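Putative methyltransferase from antibiotic biosynthesis pathway (Anabaena variabilis ATCC 29413, PDB 3EGE) probably transfers methyl groups from S-adenosylmethionine to a substrate, and may act in an antibiotic biosynthesis pathway. Local coordinates at residues R21-N24 and A25-L29; V98-I101 and L102-H105; R119-D123 and G124-L128; F131-R134 and L135-R138; L156-D159 and E160-L164. All coordinates share one frame; numbering follows the deposited sequence.

Contact 1. Residues R21-N24 and A25-L29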
loop_
_atom_site.group_PDB
_atom_site.type_symbol
_atom_site.label_atom_id
_atom_site.label_comp_id
_atom_site.label_asym_id
_atom_site.label_seq_id
_atom_site.Cartn_x
_atom_site.Cartn_y
_atom_site.Cartn_z
ATOM N N ARG A 21 10.884 4.096 6.209
ATOM C CA ARG A 21 9.934 5.035 6.827
ATOM C C ARG A 21 8.535 4.449 6.934
ATOM O O ARG A 21 7.829 4.708 7.909
ATOM C CB ARG A 21 9.934 6.363 6.094
ATOM C CG ARG A 21 11.224 7.095 6.338
ATOM C CD ARG A 21 11.452 8.167 5.368
ATOM N NE ARG A 21 11.658 7.659 4.007
ATOM C CZ ARG A 21 12.035 8.415 2.980
ATOM N NH1 ARG A 21 12.343 9.695 3.155
ATOM N NH2 ARG A 21 12.171 7.876 1.783
ATOM N N ILE A 22 8.149 3.652 5.937
ATOM C CA ILE A 22 6.882 2.936 5.983
ATOM C C ILE A 22 6.986 1.836 7.065
ATOM O O ILE A 22 6.088 1.728 7.902
ATOM C CB ILE A 22 6.468 2.387 4.616
ATOM C CG1 ILE A 22 6.278 3.561 3.635
ATOM C CG2 ILE A 22 5.174 1.580 4.750
ATOM C CD1 ILE A 22 5.807 3.166 2.251
ATOM N N VAL A 23 8.098 1.090 7.086
ATOM C CA VAL A 23 8.315 0.025 8.093
ATOM C C VAL A 23 8.292 0.595 9.514
ATOM O O VAL A 23 7.624 0.032 10.372
ATOM C CB VAL A 23 9.657 -0.753 7.872
ATOM C CG1 VAL A 23 9.882 -1.775 8.979
ATOM C CG2 VAL A 23 9.686 -1.401 6.484
ATOM N N ASN A 24 9.023 1.691 9.747
ATOM C CA ASN A 24 9.036 2.380 11.057
ATOM C C ASN A 24 7.625 2.849 11.482
ATOM O O ASN A 24 7.259 2.725 12.652
ATOM C CB ASN A 24 10.008 3.585 11.068
ATOM C CG ASN A 24 11.495 3.184 10.944
ATOM O OD1 ASN A 24 11.876 2.047 11.162
ATOM N ND2 ASN A 24 12.324 4.145 10.570
ATOM N N ALA A 25 6.854 3.353 10.514
ATOM C CA ALA A 25 5.451 3.765 10.718
ATOM C C ALA A 25 4.590 2.575 11.169
ATOM O O ALA A 25 3.864 2.680 12.157
ATOM C CB ALA A 25 4.869 4.389 9.420
ATOM N N ILE A 26 4.699 1.453 10.454
ATOM C CA ILE A 26 3.968 0.200 10.789
ATOM C C ILE A 26 4.395 -0.323 12.172
ATOM O O ILE A 26 3.545 -0.647 13.009
ATOM C CB ILE A 26 4.200 -0.906 9.739
ATOM C CG1 ILE A 26 3.661 -0.490 8.353
ATOM C CG2 ILE A 26 3.513 -2.228 10.149
ATOM C CD1 ILE A 26 4.291 -1.300 7.207
ATOM N N ILE A 27 5.707 -0.378 12.409
ATOM C CA ILE A 27 6.256 -0.814 13.693
ATOM C C ILE A 27 5.736 0.047 14.850
ATOM O O ILE A 27 5.370 -0.498 15.894
ATOM C CB ILE A 27 7.829 -0.852 13.679
ATOM C CG1 ILE A 27 8.334 -1.989 12.780
ATOM C CG2 ILE A 27 8.430 -1.038 15.097
ATOM C CD1 ILE A 27 8.077 -3.417 13.287
ATOM N N ASN A 28 5.686 1.373 14.655
ATOM C CA ASN A 28 5.210 2.290 15.706
ATOM C C ASN A 28 3.719 2.103 16.018
ATOM O O ASN A 28 3.338 2.049 17.193
ATOM C CB ASN A 28 5.596 3.745 15.398
ATOM C CG ASN A 28 7.126 3.963 15.419
ATOM O OD1 ASN A 28 7.850 3.386 16.243
ATOM N ND2 ASN A 28 7.612 4.802 14.511
ATOM N N LEU A 29 2.902 1.943 14.975
ATOM C CA LEU A 29 1.467 1.670 15.161
ATOM C C LEU A 29 1.165 0.296 15.810
ATOM O O LEU A 29 0.172 0.151 16.528
ATOM C CB LEU A 29 0.702 1.812 13.835
ATOM C CG LEU A 29 0.579 3.251 13.310
ATOM C CD1 LEU A 29 -0.085 3.266 11.938
ATOM C CD2 LEU A 29 -0.177 4.166 14.321
#
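Ile22 and Ile26 stand one turn apart on helix 20-30 and meet through their methyls, Ile22 CG2 lying 3.9 Å from Ile26 CD1. The two side chains run at a slant to each other. Beside them Val23 and Ile27 project the same way, with Val23 CG1 4.1 Å from Ile27 CG1. Val23 can reach along the helix because its CG1 is trans to the backbone N (chi1 176°). This is the tight side: branched aliphatic residues suit it because beta-branched side chains present compact apolar surfaces to the neighbouring helix and strand. Tyr48 and Ala51 of helix 47-53 cover Val23, while Phe254 of strand 252-258 packs on Ile26. Under the side chains Ile26 N reaches Ile22 O at 2.9 Å and Ile27 N reaches Val23 O at 2.8 Å, both nearly straight. The other side is loose and polar. Asn28 N bonds Asn24 O at 2.9 Å, and the Asn28 amide folds back so that ND2 also comes 2.8 Å from Asn24 O, at an angle too poor for a hydrogen bond. The Arg21 guanidinium is held by salt bridges to Asp19 and Asp183. Oily residues on one flank and amides or charge on the other make an amphipathic helix, of the kind that covers the central sheet in Rossmann-like methyltransferases.

Contact 2. Residues V98-I101 and L102-H105; sequences VISI and LAIH
Ser100 turns OG trans to its backbone N (chi1 -163°), and this swings the hydroxyl to the methyl of Ala103, OG to CB 3.3 Å. Ile104 has its CG1 in the hindered rotamer between N and carbonyl carbon (chi1 69°), which hands the smaller CG2 branch to Ser100: CG2 lies 3.6 Å from Ser100 OG and 3.7 Å from Ser100 CB. Serine is small enough for so close a bend, and its buried hydroxyl is satisfied by a hydrogen bond with the backbone oxygen of Ile41 on the neighbouring strand 37-41. Ala103, with a single methyl, can lie against it. The bend itself falls at Leu102, whose positive phi of 48° turns the chain aside while CB stays 3.4 Å from Ile101 O. Strand 97-101 is the fourth in the 3-2-1-4-5 order of the Rossmann-like methyltransferase sheet, and its carboxyl end opens into a loop that, in relatives, lines the cofactor pocket. Consistent with this, a bound 1,2-ethanediol, probably from the crystallisation liquor, lies about 4 Å from the side chain of Ala103, which also touches the putative glycine-rich motif. No direct hydrogen bond spans the turn; a water fills that role, donating a hydrogen bond to Ser100 O at 2.8 Å and accepting one from Ala103 N at 3.0 Å. Beyond the bend the 3-10 turn begins. Ile104 packs on Leu128 and Thr130 of strand 126-131, and the imidazole of His105 meets the ring of Phe131 edge-to-face.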
loop_
_atom_site.group_PDB
_atom_site.type_symbol
_atom_site.label_atom_id
_atom_site.label_comp_id
_atom_site.label_asym_id
_atom_site.label_seq_id
_atom_site.Cartn_x
_atom_site.Cartn_y
_atom_site.Cartn_z
ATOM N N VAL A 98 -2.065 -7.514 13.355
ATOM C CA VAL A 98 -2.461 -7.744 11.993
ATOM C C VAL A 98 -2.164 -6.497 11.176
ATOM O O VAL A 98 -2.441 -5.384 11.626
ATOM C CB VAL A 98 -3.988 -8.051 11.907
ATOM C CG1 VAL A 98 -4.426 -8.300 10.446
ATOM C CG2 VAL A 98 -4.381 -9.248 12.805
ATOM N N ILE A 99 -1.614 -6.697 9.976
ATOM C CA ILE A 99 -1.359 -5.609 9.035
ATOM C C ILE A 99 -1.893 -5.910 7.616
ATOM O O ILE A 99 -2.020 -7.070 7.216
ATOM C CB ILE A 99 0.177 -5.231 8.960
ATOM C CG1 ILE A 99 1.001 -6.274 8.175
ATOM C CG2 ILE A 99 0.762 -5.024 10.356
ATOM C CD1 ILE A 99 2.392 -5.837 7.912
ATOM N N SER A 100 -2.221 -4.851 6.886
ATOM C CA SER A 100 -2.493 -4.952 5.430
ATOM C C SER A 100 -1.975 -3.655 4.808
ATOM O O SER A 100 -2.535 -2.566 5.045
ATOM C CB SER A 100 -3.955 -5.218 5.083
ATOM O OG SER A 100 -4.027 -5.683 3.749
ATOM N N ILE A 101 -0.872 -3.787 4.073
ATOM C CA ILE A 101 -0.151 -2.660 3.488
ATOM C C ILE A 101 -0.510 -2.510 2.006
ATOM O O ILE A 101 -0.076 -3.303 1.175
ATOM C CB ILE A 101 1.387 -2.824 3.706
ATOM C CG1 ILE A 101 1.697 -3.151 5.207
ATOM C CG2 ILE A 101 2.150 -1.605 3.113
ATOM C CD1 ILE A 101 0.952 -2.227 6.332
ATOM N N LEU A 102 -1.335 -1.502 1.715
ATOM C CA LEU A 102 -1.823 -1.199 0.352
ATOM C C LEU A 102 -2.349 -2.454 -0.372
ATOM O O LEU A 102 -1.933 -2.771 -1.485
ATOM C CB LEU A 102 -0.757 -0.451 -0.477
ATOM C CG LEU A 102 -0.319 0.942 0.024
ATOM C CD1 LEU A 102 0.873 1.397 -0.820
ATOM C CD2 LEU A 102 -1.459 1.989 -0.012
ATOM N N ALA A 103 -3.271 -3.136 0.307
ATOM C CA ALA A 103 -3.875 -4.385 -0.164
ATOM C C ALA A 103 -5.393 -4.480 -0.053
ATOM O O ALA A 103 -5.992 -5.077 -0.934
ATOM C CB ALA A 103 -3.244 -5.565 0.584
ATOM N N ILE A 104 -6.008 -3.896 0.991
ATOM C CA ILE A 104 -7.458 -4.063 1.277
ATOM C C ILE A 104 -8.409 -3.701 0.138
ATOM O O ILE A 104 -9.524 -4.217 0.076
ATOM C CB ILE A 104 -7.930 -3.380 2.638
ATOM C CG1 ILE A 104 -7.898 -1.830 2.603
ATOM C CG2 ILE A 104 -7.105 -3.881 3.802
ATOM C CD1 ILE A 104 -8.638 -1.136 3.829
ATOM N N HIS A 105 -7.962 -2.786 -0.730
ATOM C CA HIS A 105 -8.681 -2.419 -1.957
ATOM C C HIS A 105 -8.782 -3.530 -2.978
ATOM O O HIS A 105 -9.635 -3.445 -3.856
ATOM C CB HIS A 105 -8.128 -1.140 -2.602
ATOM C CG HIS A 105 -6.722 -1.239 -3.089
ATOM N ND1 HIS A 105 -5.640 -1.305 -2.236
ATOM C CD2 HIS A 105 -6.216 -1.189 -4.345
ATOM C CE1 HIS A 105 -4.529 -1.347 -2.950
ATOM N NE2 HIS A 105 -4.850 -1.274 -4.230
HETATM O O HOH W 1 -4.293 -1.953 2.917
#

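Contact 3. Residues R119-D123 and G124-L128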
loop_
_atom_site.group_PDB
_atom_site.type_symbol
_atom_site.label_atom_id
_atom_site.label_comp_id
_atom_site.label_asym_id
_atom_site.label_seq_id
_atom_site.Cartn_x
_atom_site.Cartn_y
_atom_site.Cartn_z
ATOM N N ARG A 119 -10.917 -11.886 14.356
ATOM C CA ARG A 119 -10.986 -13.279 14.841
ATOM C C ARG A 119 -9.610 -13.839 15.224
ATOM O O ARG A 119 -9.480 -14.546 16.240
ATOM C CB ARG A 119 -11.639 -14.169 13.773
ATOM C CG ARG A 119 -11.806 -15.643 14.145
ATOM C CD ARG A 119 -12.357 -16.487 13.011
ATOM N NE ARG A 119 -11.452 -16.540 11.857
ATOM C CZ ARG A 119 -10.354 -17.286 11.772
ATOM N NH1 ARG A 119 -9.919 -18.012 12.790
ATOM N NH2 ARG A 119 -9.646 -17.236 10.666
ATOM N N ILE A 120 -8.602 -13.514 14.413
ATOM C CA ILE A 120 -7.237 -14.022 14.607
ATOM C C ILE A 120 -6.399 -13.268 15.627
ATOM O O ILE A 120 -5.431 -13.835 16.165
ATOM C CB ILE A 120 -6.451 -14.171 13.241
ATOM C CG1 ILE A 120 -6.064 -12.803 12.613
ATOM C CG2 ILE A 120 -7.258 -15.065 12.303
ATOM C CD1 ILE A 120 -5.129 -12.887 11.389
ATOM N N ILE A 121 -6.789 -12.024 15.918
ATOM C CA ILE A 121 -5.990 -11.145 16.776
ATOM C C ILE A 121 -6.205 -11.356 18.298
ATOM O O ILE A 121 -7.325 -11.609 18.749
ATOM C CB ILE A 121 -6.164 -9.648 16.353
ATOM C CG1 ILE A 121 -4.903 -8.815 16.715
ATOM C CG2 ILE A 121 -7.482 -9.058 16.915
ATOM C CD1 ILE A 121 -4.920 -7.328 16.216
ATOM N N ARG A 122 -5.112 -11.237 19.060
ATOM C CA ARG A 122 -5.121 -11.295 20.526
ATOM C C ARG A 122 -5.245 -9.857 21.099
ATOM O O ARG A 122 -6.309 -9.251 20.911
ATOM C CB ARG A 122 -3.878 -12.002 21.031
ATOM C CG ARG A 122 -3.789 -13.451 20.687
ATOM C CD ARG A 122 -2.352 -13.852 20.917
ATOM N NE ARG A 122 -2.133 -15.175 20.422
ATOM C CZ ARG A 122 -1.037 -15.613 19.791
ATOM N NH1 ARG A 122 0.031 -14.843 19.538
ATOM N NH2 ARG A 122 -1.032 -16.880 19.399
ATOM N N ASP A 123 -4.204 -9.302 21.751
ATOM C CA ASP A 123 -4.285 -7.966 22.407
ATOM C C ASP A 123 -3.787 -6.786 21.602
ATOM O O ASP A 123 -3.982 -5.646 22.038
ATOM C CB ASP A 123 -3.472 -7.942 23.719
ATOM C CG ASP A 123 -3.914 -8.974 24.709
ATOM O OD1 ASP A 123 -5.094 -9.375 24.713
ATOM O OD2 ASP A 123 -3.046 -9.374 25.495
ATOM N N GLY A 124 -3.127 -7.029 20.472
ATOM C CA GLY A 124 -2.550 -5.941 19.691
ATOM C C GLY A 124 -3.514 -5.191 18.794
ATOM O O GLY A 124 -4.742 -5.239 18.974
ATOM N N THR A 125 -2.925 -4.539 17.792
ATOM C CA THR A 125 -3.626 -3.635 16.918
ATOM C C THR A 125 -3.594 -4.068 15.445
ATOM O O THR A 125 -2.696 -4.806 14.998
ATOM C CB THR A 125 -3.065 -2.175 17.084
ATOM O OG1 THR A 125 -1.814 -2.051 16.422
ATOM C CG2 THR A 125 -2.900 -1.784 18.582
ATOM N N ILE A 126 -4.631 -3.618 14.737
ATOM C CA ILE A 126 -4.806 -3.801 13.314
ATOM C C ILE A 126 -4.274 -2.481 12.714
ATOM O O ILE A 126 -4.702 -1.407 13.137
ATOM C CB ILE A 126 -6.288 -4.081 12.948
ATOM C CG1 ILE A 126 -6.763 -5.409 13.595
ATOM C CG2 ILE A 126 -6.451 -4.156 11.444
ATOM C CD1 ILE A 126 -8.249 -5.736 13.372
ATOM N N VAL A 127 -3.289 -2.581 11.824
ATOM C CA VAL A 127 -2.673 -1.438 11.155
ATOM C C VAL A 127 -2.872 -1.606 9.631
ATOM O O VAL A 127 -2.315 -2.508 9.032
ATOM C CB VAL A 127 -1.147 -1.344 11.486
ATOM C CG1 VAL A 127 -0.490 -0.106 10.780
ATOM C CG2 VAL A 127 -0.920 -1.307 13.006
ATOM N N LEU A 128 -3.669 -0.727 9.024
ATOM C CA LEU A 128 -3.937 -0.757 7.578
ATOM C C LEU A 128 -3.320 0.475 6.908
ATOM O O LEU A 128 -3.614 1.565 7.328
ATOM C CB LEU A 128 -5.462 -0.765 7.323
ATOM C CG LEU A 128 -6.302 -1.829 8.068
ATOM C CD1 LEU A 128 -7.807 -1.712 7.700
ATOM C CD2 LEU A 128 -5.799 -3.239 7.801
HETATM O O HOH W 2 -6.671 -6.811 20.259
#
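Two peptide carbonyls are the flat groups touched across this turn: the CD1 methyl of Ile121 lies 3.5 Å from Gly124 O and 3.6 Å from Thr125 O. The guanidinium of Arg119 lies apart from the turn, packed within its own segment with Ile120 CG2 3.5 Å above one face, displaced toward the rim, while its nitrogens form salt bridges with Glu116 and Asp92. Ile121 owes its reach to CG1 lying roughly trans to the backbone N (chi1 -152°); the extended chain carries CD1 on to Ile126 CG1 at 3.7 Å. Here the chain leaves helix 110-120 and turns into strand 126-131, completing the beta-alpha-beta unit begun by strand 97-101. A branched isoleucine at each end of the turn suits the buried seam, where Val98 covers Ile121 and Met117 covers Ile126. Outside, the turn is polar. Asp123 is exposed, a natural place for a carboxylate, and Gly124 follows it without a side chain. A water bridges two carbonyls that cannot bond each other, donating to Arg122 O at 2.6 Å and to Gly124 O at 2.8 Å. Arg122 NE hydrogen-bonds Lys93 O.

Contact 4. Residues F131-R134 and L135-R138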
loop_
_atom_site.group_PDB
_atom_site.type_symbol
_atom_site.label_atom_id
_atom_site.label_comp_id
_atom_site.label_asym_id
_atom_site.label_seq_id
_atom_site.Cartn_x
_atom_site.Cartn_y
_atom_site.Cartn_z
ATOM N N PHE A 131 -5.781 4.201 1.406
ATOM C CA PHE A 131 -5.896 5.487 0.773
ATOM C C PHE A 131 -7.342 5.892 0.457
ATOM O O PHE A 131 -8.270 5.064 0.419
ATOM C CB PHE A 131 -5.109 5.460 -0.569
ATOM C CG PHE A 131 -5.689 4.502 -1.582
ATOM C CD1 PHE A 131 -5.351 3.151 -1.551
ATOM C CD2 PHE A 131 -6.620 4.928 -2.518
ATOM C CE1 PHE A 131 -5.916 2.239 -2.450
ATOM C CE2 PHE A 131 -7.192 4.028 -3.428
ATOM C CZ PHE A 131 -6.841 2.683 -3.392
ATOM N N ASP A 132 -7.465 7.189 0.181
ATOM C CA ASP A 132 -8.640 7.799 -0.383
ATOM C C ASP A 132 -8.170 8.953 -1.313
ATOM O O ASP A 132 -7.795 10.038 -0.852
ATOM C CB ASP A 132 -9.573 8.281 0.700
ATOM C CG ASP A 132 -10.879 8.795 0.151
ATOM O OD1 ASP A 132 -11.018 8.921 -1.100
ATOM O OD2 ASP A 132 -11.759 9.066 0.979
ATOM N N ILE A 133 -8.242 8.710 -2.619
ATOM C CA ILE A 133 -7.844 9.697 -3.642
ATOM C C ILE A 133 -8.652 11.030 -3.541
ATOM O O ILE A 133 -8.136 12.096 -3.883
ATOM C CB ILE A 133 -7.943 9.081 -5.091
ATOM C CG1 ILE A 133 -7.036 9.820 -6.084
ATOM C CG2 ILE A 133 -9.404 9.071 -5.576
ATOM C CD1 ILE A 133 -5.593 9.715 -5.822
ATOM N N ARG A 134 -9.892 10.941 -3.040
ATOM C CA ARG A 134 -10.764 12.088 -2.767
ATOM C C ARG A 134 -10.164 13.086 -1.762
ATOM O O ARG A 134 -10.614 14.244 -1.718
ATOM C CB ARG A 134 -12.176 11.629 -2.280
ATOM C CG ARG A 134 -13.062 10.961 -3.362
ATOM C CD ARG A 134 -14.262 10.144 -2.823
ATOM N NE ARG A 134 -13.652 8.954 -2.341
ATOM C CZ ARG A 134 -13.686 7.723 -2.852
ATOM N NH1 ARG A 134 -14.513 7.318 -3.803
ATOM N NH2 ARG A 134 -12.932 6.845 -2.256
ATOM N N LEU A 135 -9.209 12.620 -0.937
ATOM C CA LEU A 135 -8.503 13.444 0.066
ATOM C C LEU A 135 -7.155 13.976 -0.421
ATOM O O LEU A 135 -6.531 14.787 0.281
ATOM C CB LEU A 135 -8.262 12.628 1.332
ATOM C CG LEU A 135 -9.495 12.049 2.033
ATOM C CD1 LEU A 135 -9.045 11.112 3.156
ATOM C CD2 LEU A 135 -10.361 13.184 2.518
ATOM N N ALA A 136 -6.713 13.531 -1.605
ATOM C CA ALA A 136 -5.460 13.968 -2.179
ATOM C C ALA A 136 -5.533 15.421 -2.715
ATOM O O ALA A 136 -6.608 15.958 -3.082
ATOM C CB ALA A 136 -5.013 13.001 -3.293
ATOM N N GLN A 137 -4.368 16.055 -2.709
ATOM C CA GLN A 137 -4.202 17.351 -3.300
ATOM C C GLN A 137 -3.924 17.124 -4.804
ATOM O O GLN A 137 -3.621 16.000 -5.226
ATOM C CB GLN A 137 -3.122 18.152 -2.570
ATOM C CG GLN A 137 -1.680 17.731 -2.730
ATOM C CD GLN A 137 -0.792 18.477 -1.721
ATOM O OE1 GLN A 137 -0.605 18.026 -0.584
ATOM N NE2 GLN A 137 -0.299 19.652 -2.114
ATOM N N ARG A 138 -4.129 18.173 -5.596
ATOM C CA ARG A 138 -3.904 18.165 -7.055
ATOM C C ARG A 138 -2.487 17.633 -7.388
ATOM O O ARG A 138 -1.519 18.168 -6.887
ATOM C CB ARG A 138 -4.081 19.594 -7.575
ATOM C CG ARG A 138 -3.789 19.828 -9.049
ATOM C CD ARG A 138 -4.945 19.523 -9.963
ATOM N NE ARG A 138 -4.481 19.403 -11.343
ATOM C CZ ARG A 138 -4.075 20.414 -12.114
ATOM N NH1 ARG A 138 -4.093 21.681 -11.720
ATOM N NH2 ARG A 138 -3.660 20.142 -13.332
#
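Leu135 N donates to Asp132 O at 2.9 Å, closing a backbone turn that begins with an Asx turn at Asp132, at the end of strand 126-131. The N-H comes from above the carbonyl plane, and the leucine side chain crosses that of Asp132 at about a right angle, with Leu135 CD1 3.8 Å from Asp132 CB. One residue further on, Ala136 N bonds Ile133 O at 3.0 Å, again from far out of the carbonyl plane, as the tight curve of the chain requires. The methyl of Ala136 lies 4.2 Å from Ile133 CD1, a loose apolar touch. The next shell holds the aspartate in place. Asp132 OD1 accepts from Arg134 N at 3.0 Å, the bond that defines the Asx turn, approaching 46° out of the carboxylate plane. The same oxygen forms a salt bridge with Arg134 NE at 2.9 Å, on its syn side. A bend at chi3 (-76°) folds the arginine back so that its guanidinium edge meets the carboxylate, and its NH2 adds a weak bond to OD1 at 3.1 Å. Such gripping probably favours the charged form of this buried carboxylate. Aspartate suits the place because its short side chain can serve its own turn and a neighbour together. Further out, Ile133 packs on Trp149 and Ala152 of helix 146-153, Arg134 NH2 also bonds Phe155 O, and Asp132 OD2 accepts the backbone N-H of Leu158.

Contact 5. Residues L156-D159 and E160-L164; sequences LPLD and EQINL
Hydrogen bonds tie Leu156 and Pro157 to the first turn of helix 158-169. Gln161 sends its amide back so that NE2 reaches Leu156 O at 2.9 Å, from 38° above the carbonyl plane; an extended chain beyond CG (chi2 178°) gives it the length. Its backbone N meets Pro157 O at 3.1 Å in the carbonyl plane, the first of the helical bonds, followed by Ile162 N to Leu158 O at 2.9 Å. Pro157 is at the N-cap position, where its fixed phi suits the extended entry to the helix, while the N-H of Leu158, first in the helix, is taken by Asp132 OD2. Apolar contacts run beside these. Leu156 CD1 touches Leu164 CD1 at 3.8 Å, their side chains at about a right angle, and Leu158 CG lies 4.0 Å from Ile162 CD1. Mixed contact comes from Glu160, whose extended chain lies alongside the Pro157 ring, its CD 3.8 Å from Pro157 CD. A carboxylate in the first helical turn is probably favoured by the partial positive charge of that helix end. Toward the sheet, the buried amide of Gln161 bonds Thr130 OG1 and Phe131 O on strand 126-131, while Leu158 and Ile162 rest on Ile255 of strand 252-258. On another flank Leu156 and Leu164 pack against Leu110 of helix 110-120, so the helix joins sheet and helix alike.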
loop_
_atom_site.group_PDB
_atom_site.type_symbol
_atom_site.label_atom_id
_atom_site.label_comp_id
_atom_site.label_asym_id
_atom_site.label_seq_id
_atom_site.Cartn_x
_atom_site.Cartn_y
_atom_site.Cartn_z
ATOM N N LEU A 156 -13.565 2.706 -1.729
ATOM C CA LEU A 156 -14.374 3.420 -0.767
ATOM C C LEU A 156 -13.750 4.661 -0.124
ATOM O O LEU A 156 -12.540 4.709 0.100
ATOM C CB LEU A 156 -14.685 2.507 0.429
ATOM C CG LEU A 156 -15.495 1.237 0.282
ATOM C CD1 LEU A 156 -15.499 0.525 1.629
ATOM C CD2 LEU A 156 -16.895 1.557 -0.203
ATOM N N PRO A 157 -14.590 5.663 0.199
ATOM C CA PRO A 157 -14.141 6.793 1.002
ATOM C C PRO A 157 -13.552 6.346 2.365
ATOM O O PRO A 157 -13.994 5.332 2.925
ATOM C CB PRO A 157 -15.440 7.578 1.244
ATOM C CG PRO A 157 -16.253 7.286 0.050
ATOM C CD PRO A 157 -15.991 5.840 -0.229
ATOM N N LEU A 158 -12.587 7.110 2.881
ATOM C CA LEU A 158 -11.907 6.785 4.144
ATOM C C LEU A 158 -12.883 6.577 5.309
ATOM O O LEU A 158 -12.677 5.682 6.123
ATOM C CB LEU A 158 -10.887 7.871 4.524
ATOM C CG LEU A 158 -9.855 7.493 5.606
ATOM C CD1 LEU A 158 -8.842 6.487 5.044
ATOM C CD2 LEU A 158 -9.165 8.755 6.108
ATOM N N ASP A 159 -13.929 7.397 5.377
ATOM C CA ASP A 159 -14.955 7.284 6.426
ATOM C C ASP A 159 -15.708 5.958 6.389
ATOM O O ASP A 159 -15.967 5.386 7.443
ATOM C CB ASP A 159 -15.932 8.487 6.384
ATOM C CG ASP A 159 -15.294 9.784 6.886
ATOM O OD1 ASP A 159 -14.179 9.736 7.485
ATOM O OD2 ASP A 159 -15.923 10.870 6.704
ATOM N N GLU A 160 -16.046 5.481 5.186
ATOM C CA GLU A 160 -16.678 4.160 5.017
ATOM C C GLU A 160 -15.734 3.044 5.491
ATOM O O GLU A 160 -16.164 2.136 6.209
ATOM C CB GLU A 160 -17.150 3.922 3.571
ATOM C CG GLU A 160 -18.317 4.874 3.192
ATOM C CD GLU A 160 -18.938 4.639 1.792
ATOM O OE1 GLU A 160 -18.882 3.499 1.270
ATOM O OE2 GLU A 160 -19.521 5.608 1.230
ATOM N N GLN A 161 -14.451 3.168 5.144
ATOM C CA GLN A 161 -13.423 2.198 5.544
ATOM C C GLN A 161 -13.300 2.144 7.061
ATOM O O GLN A 161 -13.338 1.041 7.649
ATOM C CB GLN A 161 -12.051 2.524 4.942
ATOM C CG GLN A 161 -11.974 2.481 3.421
ATOM C CD GLN A 161 -10.594 2.867 2.915
ATOM O OE1 GLN A 161 -9.584 2.298 3.340
ATOM N NE2 GLN A 161 -10.546 3.819 1.987
ATOM N N ILE A 162 -13.176 3.331 7.670
ATOM C CA ILE A 162 -13.087 3.475 9.126
ATOM C C ILE A 162 -14.313 2.840 9.794
ATOM O O ILE A 162 -14.175 2.052 10.719
ATOM C CB ILE A 162 -12.962 4.961 9.569
ATOM C CG1 ILE A 162 -11.583 5.518 9.173
ATOM C CG2 ILE A 162 -13.146 5.107 11.119
ATOM C CD1 ILE A 162 -11.472 7.061 9.266
ATOM N N ASN A 163 -15.499 3.207 9.306
ATOM C CA ASN A 163 -16.763 2.666 9.812
ATOM C C ASN A 163 -16.852 1.112 9.716
ATOM O O ASN A 163 -17.244 0.483 10.680
ATOM C CB ASN A 163 -17.937 3.356 9.093
ATOM C CG ASN A 163 -19.303 2.911 9.602
ATOM O OD1 ASN A 163 -19.476 2.538 10.775
ATOM N ND2 ASN A 163 -20.295 2.969 8.719
ATOM N N LEU A 164 -16.481 0.516 8.569
ATOM C CA LEU A 164 -16.554 -0.949 8.393
ATOM C C LEU A 164 -15.608 -1.675 9.341
ATOM O O LEU A 164 -15.949 -2.729 9.870
ATOM C CB LEU A 164 -16.278 -1.396 6.947
ATOM C CG LEU A 164 -17.313 -1.125 5.845
ATOM C CD1 LEU A 164 -16.761 -1.630 4.526
ATOM C CD2 LEU A 164 -18.658 -1.777 6.116
#

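Overall arrangement
Contact 2 is the buried one, at the end of a central strand; the rest are partly buried, each with a polar outer side. Contacts 2 and 3 share the beta-alpha-beta unit, their strands paired by Val98 O and Val127 N, and both bridge a bend by water where contacts 1, 4 and 5 use direct bonds. Contacts 1 and 5 are helical, with nearest atoms about 12 Å apart: the first packs Ile26 onto Ile99 and Ile101 and hydrogen-bonds through Leu29 to Thr125, the second meets Ile104 through Gln161. Contact 4, a loop rich in charge, joins contact 5 by polar bonds and contact 2 by aromatic packing.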